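PDB 7A02: DUF3992 domain-containing protein, which is the beta-sandwich subunit of a disulfide-linked pilus and probably builds the appendages of Bacillus endospores. Local coordinates for residues A[17-22]-A[112-117]; A[33-38]-A[94-99]; A[43-48]-A[90-95]; A[49-54]-A[77-82]; A[55-60]-A[100-105]. All coordinates share one frame; numbering follows the deposited sequence.

How the interactions relate
From the N terminus, strand 19-29 pairs near its start with the C-terminal end of strand 104-114, so interaction 1 closes almost the whole chain into one loop, within which the other four contacts lie. Interaction 2 joins strands 34-38 and 94-98 in the second sheet. Interaction 3 shares Thr-94 and Val-95 with it and links the approach to strand 46-55 with the turn after strand 84-90. Interaction 4 falls within the spans of both and ties strand 46-55 to strand 72-79 of the facing sheet. Interaction 5 joins two loops at that same end, its span crossing those of interactions 2, 3 and 4.

Interaction 1: A[17-22]-A[112-117]; sequences TIVQDK and IRYTLS
Val-19 and Tyr-114 face each other across two antiparallel strand ends and open a regular run of backbone bonds. Val-19 N donates to Tyr-114 O and Tyr-114 N to Val-19 O, at 2.9 and 3.0 Å. Two residues further on, Asp-21 and Ile-112 repeat the exchange, Asp-21 N giving to Ile-112 O and Ile-112 N to Asp-21 O. Gln-20 and Arg-113 form the non-hydrogen-bonded pair in between.

The apolar contact belongs to Val-19 and Tyr-114. Chi1 of the tyrosine (48°) sets CG between its backbone N and carbonyl carbon. The end of the ring comes nearer segment 17-22 than the direction of its CB suggests. Val-19 CG2 sits over one ring face in a CH-pi contact, 3.6 Å from the Tyr-114 centroid.

A polar contact uses the ring's far end. Tyr-114 OH donates to Asp-21 OD2 over 3.1 Å; the oxygen lies at the ring edge, in the ring plane, whereas the hydroxyl reaches it from above the carboxylate. The two planes are nearly perpendicular, at 86°.

Stacking marks the other sheet face. The extended Gln-20 lays its amide over the Arg-113 guanidinium, planes 28° apart, with NE2 3.5 Å above the guanidinium plane and offset toward its rim. Ile-18 CG2 comes in at the guanidinium edge. Beyond this chain, Arg-113 forms a salt bridge with Asp-21 of a second subunit, so the stack borders a subunit interface.

The whole exemplifies antiparallel strand pairing in the BIDG sheet of a jelly-roll sandwich, here between strand 19-29, outermost within this chain, and strand 104-114.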
# COMPACT_ATOMS: atom_id res chain seq x y z
N THR A 17 -1.50 25.11 14.75
CA THR A 17 -0.75 24.85 15.97
C THR A 17 -1.46 25.44 17.17
O THR A 17 -2.25 26.38 17.05
CB THR A 17 0.66 25.42 15.87
OG1 THR A 17 0.56 26.84 15.72
CG2 THR A 17 1.38 24.85 14.67
N ILE A 18 -1.17 24.88 18.33
CA ILE A 18 -1.75 25.32 19.59
C ILE A 18 -0.70 26.11 20.35
O ILE A 18 0.44 25.67 20.48
CB ILE A 18 -2.25 24.13 20.41
CG1 ILE A 18 -3.36 23.41 19.66
CG2 ILE A 18 -2.76 24.59 21.75
CD1 ILE A 18 -3.71 22.11 20.27
N VAL A 19 -1.09 27.28 20.86
CA VAL A 19 -0.15 28.14 21.57
C VAL A 19 -0.74 28.51 22.92
O VAL A 19 -1.95 28.44 23.15
CB VAL A 19 0.18 29.40 20.76
CG1 VAL A 19 0.83 29.03 19.45
CG2 VAL A 19 -1.06 30.19 20.51
N GLN A 20 0.16 28.89 23.83
CA GLN A 20 -0.18 29.16 25.22
C GLN A 20 0.43 30.48 25.67
O GLN A 20 1.57 30.80 25.34
CB GLN A 20 0.30 28.05 26.12
CG GLN A 20 -0.35 28.03 27.47
CD GLN A 20 0.07 26.84 28.28
OE1 GLN A 20 1.16 26.32 28.10
NE2 GLN A 20 -0.80 26.40 29.17
N ASP A 21 -0.34 31.23 26.46
CA ASP A 21 0.06 32.51 27.02
C ASP A 21 -0.22 32.49 28.51
O ASP A 21 -0.89 31.59 29.02
CB ASP A 21 -0.69 33.67 26.36
CG ASP A 21 -0.20 33.96 24.96
OD1 ASP A 21 0.62 33.18 24.44
OD2 ASP A 21 -0.62 34.98 24.38
N LYS A 22 0.28 33.50 29.22
CA LYS A 22 0.10 33.56 30.67
C LYS A 22 -0.02 35.01 31.10
O LYS A 22 0.63 35.89 30.53
CB LYS A 22 1.28 32.90 31.38
CG LYS A 22 1.15 32.86 32.88
CD LYS A 22 2.32 32.12 33.50
CE LYS A 22 2.08 31.84 34.96
NZ LYS A 22 3.17 31.02 35.53
N ILE A 112 -3.59 30.59 29.13
CA ILE A 112 -4.58 30.63 28.07
C ILE A 112 -4.07 29.83 26.89
O ILE A 112 -2.94 30.02 26.44
CB ILE A 112 -4.87 32.08 27.64
CG1 ILE A 112 -5.31 32.90 28.84
CG2 ILE A 112 -5.90 32.12 26.56
CD1 ILE A 112 -4.97 34.36 28.72
N ARG A 113 -4.91 28.94 26.37
CA ARG A 113 -4.58 28.15 25.19
C ARG A 113 -5.48 28.55 24.03
O ARG A 113 -6.69 28.66 24.19
CB ARG A 113 -4.75 26.66 25.45
CG ARG A 113 -3.50 25.95 25.86
CD ARG A 113 -3.83 24.55 26.30
NE ARG A 113 -2.72 23.89 26.99
CZ ARG A 113 -1.54 23.62 26.45
NH1 ARG A 113 -1.29 23.94 25.18
NH2 ARG A 113 -0.62 23.02 27.17
N TYR A 114 -4.88 28.76 22.86
CA TYR A 114 -5.70 28.94 21.67
C TYR A 114 -4.99 28.32 20.48
O TYR A 114 -3.77 28.40 20.35
CB TYR A 114 -6.04 30.41 21.41
CG TYR A 114 -4.89 31.37 21.48
CD1 TYR A 114 -4.38 31.78 22.69
CD2 TYR A 114 -4.33 31.89 20.33
CE1 TYR A 114 -3.34 32.66 22.76
CE2 TYR A 114 -3.29 32.78 20.39
CZ TYR A 114 -2.80 33.16 21.61
OH TYR A 114 -1.76 34.04 21.68
N THR A 115 -5.77 27.65 19.65
CA THR A 115 -5.27 26.87 18.52
C THR A 115 -5.31 27.66 17.22
O THR A 115 -5.81 27.17 16.20
CB THR A 115 -6.07 25.58 18.39
OG1 THR A 115 -5.65 24.87 17.21
CG2 THR A 115 -7.57 25.86 18.33
N LEU A 116 -4.78 28.87 17.20
CA LEU A 116 -4.78 29.65 15.97
C LEU A 116 -3.38 29.93 15.47
O LEU A 116 -3.04 29.52 14.35
CB LEU A 116 -5.54 30.96 16.21
CG LEU A 116 -7.07 30.83 16.26
CD1 LEU A 116 -7.67 31.85 17.21
CD2 LEU A 116 -7.66 30.97 14.87
N SER A 117 -2.54 30.58 16.26
CA SER A 117 -1.21 30.94 15.83
C SER A 117 -0.38 31.39 17.02
O SER A 117 -0.36 32.58 17.34
CB SER A 117 -1.25 32.05 14.80
OG SER A 117 -1.47 33.30 15.43

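Interaction 2: A[33-38]-A[94-99]; sequences AAIIYA and TVTILG
The Tyr-37 ring meets Val-95 obliquely, its CD2 3.9 Å from Val-95 CG2. Within the same chain this ring also packs on Ile-112 of the facing sheet. The setting is the C-H pair of the CHEF sheet in a jelly roll, strands 34-38 and 94-98 running antiparallel and interrupted by a beta bulge.

Before the bulge, Ala-34 and Ile-97 exchange two backbone bonds. After it, Val-95 N donates to Tyr-37 O. Ile-36 is the extra residue: its N points almost straight at Val-95 O (2.9 Å, 179° at the hydrogen), and the shift by one places Ile-36 and Tyr-37 together opposite Val-95.

The bulge also changes where a side chain goes. Ile-36 is directed toward the partner strand and joins an apolar cluster with Trp-27 and Phe-108 between the sheets. Its CG1 is anti to the backbone N (chi1 -177°), and from that branch CD1 reaches Ile-97 CG2 at 3.9 Å, the two side chains crossing at about a right angle. On the other face Ile-35 CD1 touches Thr-96 CG2. The shorter branch of the bulged residue, Ile-36 CG2, rests 3.6 Å from Val-95 CB.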
# COMPACT_ATOMS: atom_id res chain seq x y z
N ALA A 33 -19.54 45.19 40.25
CA ALA A 33 -18.86 44.26 39.36
C ALA A 33 -17.76 44.99 38.61
O ALA A 33 -17.99 46.05 38.03
CB ALA A 33 -19.85 43.63 38.39
N ALA A 34 -16.55 44.42 38.63
CA ALA A 34 -15.41 45.03 37.97
C ALA A 34 -14.83 44.04 36.96
O ALA A 34 -14.63 42.87 37.29
CB ALA A 34 -14.34 45.43 38.98
N ILE A 35 -14.57 44.53 35.75
CA ILE A 35 -13.99 43.69 34.71
C ILE A 35 -12.53 43.42 35.02
O ILE A 35 -11.74 44.35 35.23
CB ILE A 35 -14.14 44.36 33.33
CG1 ILE A 35 -15.60 44.73 33.08
CG2 ILE A 35 -13.65 43.43 32.25
CD1 ILE A 35 -16.48 43.56 32.77
N ILE A 36 -12.16 42.15 35.04
CA ILE A 36 -10.80 41.75 35.37
C ILE A 36 -10.10 41.10 34.18
O ILE A 36 -8.86 41.00 34.19
CB ILE A 36 -10.79 40.80 36.59
CG1 ILE A 36 -9.39 40.40 37.02
CG2 ILE A 36 -11.54 39.55 36.28
CD1 ILE A 36 -9.40 39.56 38.25
N TYR A 37 -10.84 40.72 33.14
CA TYR A 37 -10.27 40.08 31.97
C TYR A 37 -11.28 40.14 30.84
O TYR A 37 -12.48 40.05 31.08
CB TYR A 37 -9.90 38.62 32.27
CG TYR A 37 -9.40 37.86 31.09
CD1 TYR A 37 -8.09 37.96 30.68
CD2 TYR A 37 -10.24 37.02 30.38
CE1 TYR A 37 -7.64 37.26 29.60
CE2 TYR A 37 -9.79 36.32 29.30
CZ TYR A 37 -8.49 36.44 28.92
OH TYR A 37 -8.05 35.74 27.84
N ALA A 38 -10.80 40.30 29.61
CA ALA A 38 -11.68 40.40 28.46
C ALA A 38 -10.93 39.99 27.20
O ALA A 38 -9.72 40.22 27.09
CB ALA A 38 -12.24 41.81 28.30
N THR A 94 -15.88 37.49 29.12
CA THR A 94 -15.35 38.41 30.11
C THR A 94 -15.31 37.71 31.46
O THR A 94 -15.92 36.67 31.66
CB THR A 94 -16.17 39.69 30.22
OG1 THR A 94 -17.52 39.35 30.55
CG2 THR A 94 -16.16 40.46 28.93
N VAL A 95 -14.57 38.30 32.39
CA VAL A 95 -14.55 37.86 33.78
C VAL A 95 -14.75 39.07 34.67
O VAL A 95 -14.15 40.13 34.43
CB VAL A 95 -13.23 37.14 34.14
CG1 VAL A 95 -13.36 36.48 35.49
CG2 VAL A 95 -12.88 36.11 33.10
N THR A 96 -15.60 38.94 35.68
CA THR A 96 -15.84 40.04 36.61
C THR A 96 -15.68 39.56 38.04
O THR A 96 -15.95 38.40 38.36
CB THR A 96 -17.24 40.65 36.45
OG1 THR A 96 -18.21 39.73 36.95
CG2 THR A 96 -17.53 40.95 35.00
N ILE A 97 -15.24 40.48 38.89
CA ILE A 97 -15.11 40.23 40.32
C ILE A 97 -15.99 41.21 41.09
O ILE A 97 -16.15 42.37 40.70
CB ILE A 97 -13.65 40.31 40.80
CG1 ILE A 97 -13.08 41.71 40.57
CG2 ILE A 97 -12.80 39.27 40.14
CD1 ILE A 97 -11.75 41.92 41.22
N LEU A 98 -16.57 40.71 42.17
CA LEU A 98 -17.47 41.48 43.02
C LEU A 98 -17.05 41.26 44.47
O LEU A 98 -16.87 40.12 44.90
CB LEU A 98 -18.92 41.04 42.83
CG LEU A 98 -19.96 41.82 43.63
CD1 LEU A 98 -19.96 43.26 43.22
CD2 LEU A 98 -21.33 41.20 43.43
N GLY A 99 -16.92 42.36 45.22
CA GLY A 99 -16.54 42.28 46.61
C GLY A 99 -17.33 43.27 47.46
O GLY A 99 -18.02 44.14 46.95

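Interaction 3: A[43-48]-A[90-95]; sequences QDIYAS and RRFDTV
Ala-47 and Phe-92 make the compact, buried half of this contact, at the D-G edge of the BIDG sheet and the G-to-H connection of the jelly roll. Ala-47 CB comes to the edge of the phenyl ring, near its plane, 3.6 Å from Phe-92 CZ. Ile-45 CG2 approaches the same ring obliquely, and Tyr-37, from strand 34-38 of the facing sheet, packs on Phe-92 and Ile-45.

Tyr-46 and Arg-90 form an antiparallel non-hydrogen-bonded pair, their side chains running side by side in the same direction. Arg-90 CB stands over one face of the tyrosine ring in a CH-pi contact, 3.9 Å from the Tyr-46 centroid. The arginine chain is extended to NE, and its CD lies 3.7 Å from Tyr-46 OH. Its guanidinium plane is 76° from the ring plane and does not stack on it.

The other half is looser. Arg-91 N makes a weak bond to Ile-45 O, at 3.5 Å. Arg-91 CG lies against Gln-43 O; beyond it the chain bends at chi2 and chi3.

Carbon contacts thus dominate where two neighbouring strands meet the connection leaving for the other sheet, while the Arg-90 guanidinium reaches Asp-54 of a third subunit only in a long, weak ion pair.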
# COMPACT_ATOMS: atom_id res chain seq x y z
N GLN A 43 -14.64 31.78 20.73
CA GLN A 43 -15.05 30.46 20.26
C GLN A 43 -14.03 29.38 20.60
O GLN A 43 -14.41 28.25 20.89
CB GLN A 43 -15.30 30.50 18.76
CG GLN A 43 -14.18 31.13 17.97
CD GLN A 43 -14.39 32.61 17.76
OE1 GLN A 43 -15.27 33.22 18.37
NE2 GLN A 43 -13.59 33.20 16.88
N ASP A 44 -12.74 29.70 20.56
CA ASP A 44 -11.70 28.71 20.85
C ASP A 44 -10.75 29.29 21.89
O ASP A 44 -9.75 29.92 21.56
CB ASP A 44 -10.95 28.31 19.59
CG ASP A 44 -10.39 29.50 18.85
OD1 ASP A 44 -10.98 30.59 18.96
OD2 ASP A 44 -9.37 29.34 18.16
N ILE A 45 -11.07 29.07 23.16
CA ILE A 45 -10.19 29.51 24.24
C ILE A 45 -10.38 28.56 25.41
O ILE A 45 -11.50 28.16 25.73
CB ILE A 45 -10.48 30.98 24.63
CG1 ILE A 45 -9.40 31.49 25.56
CG2 ILE A 45 -11.84 31.13 25.25
CD1 ILE A 45 -9.41 32.97 25.73
N TYR A 46 -9.26 28.16 26.01
CA TYR A 46 -9.26 27.31 27.18
C TYR A 46 -8.33 27.95 28.20
O TYR A 46 -7.18 28.23 27.89
CB TYR A 46 -8.78 25.90 26.83
CG TYR A 46 -9.77 25.09 26.05
CD1 TYR A 46 -9.97 25.33 24.70
CD2 TYR A 46 -10.49 24.08 26.64
CE1 TYR A 46 -10.87 24.60 23.98
CE2 TYR A 46 -11.39 23.34 25.93
CZ TYR A 46 -11.58 23.60 24.60
OH TYR A 46 -12.48 22.87 23.87
N ALA A 47 -8.84 28.18 29.40
CA ALA A 47 -8.07 28.91 30.40
C ALA A 47 -8.09 28.17 31.72
O ALA A 47 -9.14 27.72 32.17
CB ALA A 47 -8.62 30.32 30.59
N SER A 48 -6.92 28.06 32.34
CA SER A 48 -6.77 27.47 33.67
C SER A 48 -6.08 28.47 34.58
O SER A 48 -5.27 29.28 34.12
CB SER A 48 -5.96 26.18 33.62
OG SER A 48 -6.61 25.19 32.85
N ARG A 90 -13.83 27.04 29.28
CA ARG A 90 -13.78 27.32 27.85
C ARG A 90 -14.99 28.15 27.44
O ARG A 90 -15.99 28.20 28.15
CB ARG A 90 -13.77 26.05 27.01
CG ARG A 90 -15.02 25.26 27.15
CD ARG A 90 -15.07 24.16 26.14
NE ARG A 90 -16.34 23.45 26.20
CZ ARG A 90 -16.47 22.14 26.27
NH1 ARG A 90 -15.42 21.35 26.26
NH2 ARG A 90 -17.69 21.61 26.32
N ARG A 91 -14.89 28.76 26.26
CA ARG A 91 -15.93 29.64 25.72
C ARG A 91 -16.47 30.62 26.76
O ARG A 91 -17.60 30.51 27.23
CB ARG A 91 -17.08 28.87 25.07
CG ARG A 91 -16.88 28.56 23.60
CD ARG A 91 -17.45 27.23 23.13
NE ARG A 91 -16.77 26.03 23.58
CZ ARG A 91 -16.91 24.87 22.95
NH1 ARG A 91 -16.27 23.78 23.37
NH2 ARG A 91 -17.70 24.78 21.90
N PHE A 92 -15.63 31.59 27.11
CA PHE A 92 -16.06 32.72 27.92
C PHE A 92 -15.55 34.00 27.28
O PHE A 92 -14.57 34.00 26.53
CB PHE A 92 -15.57 32.61 29.36
CG PHE A 92 -14.08 32.57 29.49
CD1 PHE A 92 -13.40 31.38 29.40
CD2 PHE A 92 -13.37 33.73 29.73
CE1 PHE A 92 -12.04 31.35 29.52
CE2 PHE A 92 -12.01 33.69 29.85
CZ PHE A 92 -11.34 32.50 29.75
N ASP A 93 -16.23 35.10 27.57
CA ASP A 93 -15.94 36.37 26.93
C ASP A 93 -15.35 37.39 27.90
O ASP A 93 -14.41 38.10 27.54
CB ASP A 93 -17.22 36.91 26.30
CG ASP A 93 -16.98 38.12 25.42
OD1 ASP A 93 -15.83 38.58 25.32
OD2 ASP A 93 -17.96 38.62 24.83
N THR A 94 -15.88 37.49 29.12
CA THR A 94 -15.35 38.41 30.11
C THR A 94 -15.31 37.71 31.46
O THR A 94 -15.92 36.67 31.66
CB THR A 94 -16.17 39.69 30.22
OG1 THR A 94 -17.52 39.35 30.55
CG2 THR A 94 -16.16 40.46 28.93
N VAL A 95 -14.57 38.30 32.39
CA VAL A 95 -14.55 37.86 33.78
C VAL A 95 -14.75 39.07 34.67
O VAL A 95 -14.15 40.13 34.43
CB VAL A 95 -13.23 37.14 34.14
CG1 VAL A 95 -13.36 36.48 35.49
CG2 VAL A 95 -12.88 36.11 33.10

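Interaction 4: A[49-54]-A[77-82]; sequences GYLKVD and IVVATG
Val-53 and Val-79 pack across the interior of the jelly-roll sandwich, where strand 46-55 of one sheet faces the end of strand 72-79 of the other. This is a sheet-to-sheet contact closed by a loop, not a pairing of neighbouring strands: the touching parts run 37° apart, and a single hydrogen bond joins them.

The hydrophobic centre is made of branched aliphatic side chains. Val-53 CG2 lies 3.7 Å from Val-79 CG1, and the two valines slide past each other in opposite directions. Leu-51 extends the layer more loosely, its CD2 being 4.3 Å from Val-79 CG2. Trp-27 of strand 19-29 covers both Leu-51 and Val-53, and Ala-85 of strand 84-90 touches Val-79, so the contact forms part of the core shared by the sheets.

Beyond the strand end, the chain of residues 80-82 swings over to the opposite sheet. In Val-53, CG1 is anti to the backbone N (chi1 173°), which sets this branch against the backbone of the turning chain, 3.8 Å from Thr-81 CA. The Val-53 and Thr-81 side chains cross at about a right angle, while Val-53 CB comes near Ala-80 O. Thus one valine meets the facing strand with one methyl and the crossing loop with the other.

Gly-82 completes the turn with a positive phi of 87°, a conformation suited to glycine. Its carbonyl is engaged by Thr-28 OG1 of a second subunit, placing the loop at an assembly contact. Its amide turns to the facing strand, Gly-82 N donating to Val-53 O over 3.1 Å.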
# COMPACT_ATOMS: atom_id res chain seq x y z
N GLY A 49 -6.40 28.42 35.86
CA GLY A 49 -5.75 29.32 36.79
C GLY A 49 -6.34 29.26 38.18
O GLY A 49 -7.05 28.31 38.52
N TYR A 50 -6.02 30.27 38.98
CA TYR A 50 -6.51 30.36 40.34
C TYR A 50 -6.81 31.81 40.68
O TYR A 50 -6.33 32.74 40.03
CB TYR A 50 -5.51 29.80 41.36
CG TYR A 50 -4.20 30.54 41.44
CD1 TYR A 50 -3.08 30.07 40.79
CD2 TYR A 50 -4.08 31.71 42.16
CE1 TYR A 50 -1.89 30.74 40.86
CE2 TYR A 50 -2.90 32.39 42.23
CZ TYR A 50 -1.81 31.90 41.58
OH TYR A 50 -0.61 32.57 41.64
N LEU A 51 -7.61 31.99 41.73
CA LEU A 51 -7.87 33.29 42.34
C LEU A 51 -7.58 33.17 43.82
O LEU A 51 -8.06 32.23 44.47
CB LEU A 51 -9.30 33.74 42.12
CG LEU A 51 -9.63 35.12 42.69
CD1 LEU A 51 -9.35 36.18 41.67
CD2 LEU A 51 -11.06 35.19 43.15
N LYS A 52 -6.80 34.11 44.35
CA LYS A 52 -6.44 34.15 45.76
C LYS A 52 -6.92 35.46 46.35
O LYS A 52 -6.59 36.53 45.84
CB LYS A 52 -4.93 34.01 45.94
CG LYS A 52 -4.50 34.19 47.38
CD LYS A 52 -3.10 33.65 47.66
CE LYS A 52 -2.10 33.96 46.57
NZ LYS A 52 -2.20 35.36 46.06
N VAL A 53 -7.68 35.38 47.44
CA VAL A 53 -8.16 36.55 48.15
C VAL A 53 -7.22 36.78 49.32
O VAL A 53 -7.19 35.99 50.27
CB VAL A 53 -9.61 36.38 48.61
CG1 VAL A 53 -10.01 37.55 49.48
CG2 VAL A 53 -10.52 36.30 47.42
N ASP A 54 -6.46 37.87 49.26
CA ASP A 54 -5.39 38.09 50.22
C ASP A 54 -5.88 38.83 51.46
O ASP A 54 -5.78 38.30 52.57
CB ASP A 54 -4.25 38.87 49.55
CG ASP A 54 -2.97 38.81 50.34
OD1 ASP A 54 -2.40 37.71 50.46
OD2 ASP A 54 -2.52 39.86 50.84
N ILE A 77 -17.83 31.38 41.11
CA ILE A 77 -17.17 30.85 42.29
C ILE A 77 -17.14 31.91 43.38
O ILE A 77 -16.94 33.10 43.09
CB ILE A 77 -15.74 30.37 41.97
CG1 ILE A 77 -15.77 29.23 40.96
CG2 ILE A 77 -15.06 29.86 43.22
CD1 ILE A 77 -14.41 28.89 40.41
N VAL A 78 -17.36 31.50 44.62
CA VAL A 78 -17.32 32.39 45.78
C VAL A 78 -16.16 31.96 46.67
O VAL A 78 -16.11 30.81 47.11
CB VAL A 78 -18.64 32.37 46.55
CG1 VAL A 78 -18.44 32.94 47.94
CG2 VAL A 78 -19.69 33.17 45.81
N VAL A 79 -15.24 32.89 46.95
CA VAL A 79 -14.00 32.58 47.65
C VAL A 79 -13.95 33.39 48.94
O VAL A 79 -14.19 34.61 48.92
CB VAL A 79 -12.78 32.90 46.77
CG1 VAL A 79 -11.50 32.72 47.56
CG2 VAL A 79 -12.77 32.03 45.55
N ALA A 80 -13.65 32.72 50.05
CA ALA A 80 -13.51 33.40 51.33
C ALA A 80 -12.12 34.02 51.45
O ALA A 80 -11.20 33.71 50.69
CB ALA A 80 -13.76 32.42 52.47
N THR A 81 -11.98 34.90 52.43
CA THR A 81 -10.72 35.60 52.64
C THR A 81 -9.69 34.67 53.27
O THR A 81 -10.00 33.93 54.20
CB THR A 81 -10.92 36.82 53.54
OG1 THR A 81 -11.94 37.65 52.99
CG2 THR A 81 -9.65 37.61 53.65
N GLY A 82 -8.47 34.71 52.75
CA GLY A 82 -7.42 33.85 53.23
C GLY A 82 -7.34 32.49 52.57
O GLY A 82 -6.54 31.66 53.00

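Interaction 5: A[55-60]-A[100-105]; sequences TGTGPV and TAAAET
Glu-104 OE2 sits between the two segments, accepting from Thr-100 N and lying 2.7 Å from Thr-57 O. The bond from Thr-100 N, 3.0 Å long, uses the syn lone pair of OE2 and is bent, with 133° at the hydrogen. The glutamate folds to get there. Its CG is anti to the carbonyl carbon, and a bend at chi2 (90°) turns CD toward Thr-57 O, 3.4 Å away.

The carbon part of the same side chain lies against the 55-60 segment. Glu-104 CG rests 3.7 Å from Gly-56 CA, directly where a CB would otherwise stand, and the backbone angles of Gly-56 by themselves call for glycine. Val-60 CG2 slides past Glu-104 CB in the opposite direction, and Thr-57 CG2 meets Ala-102 CB at 3.7 Å. The bond from Thr-100 N helps fix the carboxyl group, and its burial beside a carbonyl oxygen may favour a protonated acid.

At the start of segment 55-60 the backbone is regular. Thr-55 N donates to Thr-105 O (3.0 Å) and Thr-105 N to Thr-55 O (2.9 Å), making an antiparallel hydrogen-bonded pair whose threonines lie side by side. Thr-105 OG1 has its own partner in Trp-27 O of strand 19-29.

In the jelly roll, segment 55-60 connects strand 46-55 to strand 60-66, and segment 100-105 leads from strand 94-98 into strand 104-114. Both connections pass from one sheet to the other at the same end of the sandwich, where Glu-104 also bonds through its backbone to Ala-29 and Val-60 to Val-79.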
# COMPACT_ATOMS: atom_id res chain seq x y z
N THR A 55 -6.41 40.03 51.29
CA THR A 55 -6.85 40.81 52.44
C THR A 55 -8.23 41.38 52.19
O THR A 55 -8.67 41.54 51.05
CB THR A 55 -5.89 41.96 52.76
OG1 THR A 55 -5.86 42.89 51.67
CG2 THR A 55 -4.48 41.44 53.02
N GLY A 56 -8.91 41.69 53.29
CA GLY A 56 -10.24 42.24 53.29
C GLY A 56 -11.15 41.40 54.14
O GLY A 56 -10.71 40.54 54.92
N THR A 57 -12.45 41.63 54.00
CA THR A 57 -13.46 40.84 54.69
C THR A 57 -14.56 40.48 53.71
O THR A 57 -14.75 41.14 52.68
CB THR A 57 -14.05 41.60 55.87
OG1 THR A 57 -15.08 40.80 56.47
CG2 THR A 57 -14.65 42.91 55.41
N GLY A 58 -15.29 39.42 54.03
CA GLY A 58 -16.40 39.01 53.21
C GLY A 58 -15.94 38.34 51.94
O GLY A 58 -14.87 38.62 51.41
N PRO A 59 -16.76 37.42 51.43
CA PRO A 59 -16.35 36.65 50.26
C PRO A 59 -16.30 37.51 49.01
O PRO A 59 -16.95 38.54 48.89
CB PRO A 59 -17.45 35.58 50.14
CG PRO A 59 -18.19 35.63 51.44
CD PRO A 59 -18.08 37.02 51.92
N VAL A 60 -15.48 37.06 48.06
CA VAL A 60 -15.36 37.68 46.75
C VAL A 60 -15.91 36.71 45.71
O VAL A 60 -15.59 35.52 45.75
CB VAL A 60 -13.90 38.05 46.44
CG1 VAL A 60 -13.79 38.68 45.07
CG2 VAL A 60 -13.37 38.99 47.49
N THR A 100 -17.20 43.09 48.77
CA THR A 100 -17.82 43.99 49.73
C THR A 100 -17.17 45.37 49.62
O THR A 100 -16.08 45.52 49.06
CB THR A 100 -17.69 43.40 51.14
OG1 THR A 100 -18.20 42.07 51.14
CG2 THR A 100 -18.49 44.21 52.15
N ALA A 101 -17.83 46.38 50.16
CA ALA A 101 -17.27 47.73 50.14
C ALA A 101 -16.23 47.91 51.24
O ALA A 101 -16.25 48.86 52.02
CB ALA A 101 -18.39 48.76 50.28
N ALA A 102 -15.29 46.97 51.29
CA ALA A 102 -14.15 47.03 52.19
C ALA A 102 -12.84 46.96 51.44
O ALA A 102 -11.78 46.89 52.07
CB ALA A 102 -14.22 45.89 53.21
N ALA A 103 -12.88 46.96 50.11
CA ALA A 103 -11.69 46.98 49.26
C ALA A 103 -10.77 45.79 49.56
O ALA A 103 -9.62 45.95 49.97
CB ALA A 103 -10.94 48.31 49.39
N GLU A 104 -11.30 44.60 49.35
CA GLU A 104 -10.47 43.41 49.40
C GLU A 104 -9.46 43.45 48.26
O GLU A 104 -9.69 44.08 47.23
CB GLU A 104 -11.32 42.15 49.29
CG GLU A 104 -12.41 42.05 50.33
CD GLU A 104 -13.70 42.68 49.86
OE1 GLU A 104 -13.63 43.69 49.14
OE2 GLU A 104 -14.78 42.16 50.20
N THR A 105 -8.33 42.80 48.46
CA THR A 105 -7.33 42.74 47.41
C THR A 105 -6.69 41.36 47.37
O THR A 105 -6.67 40.64 48.37
CB THR A 105 -6.25 43.81 47.58
OG1 THR A 105 -5.46 43.87 46.39
CG2 THR A 105 -5.35 43.48 48.73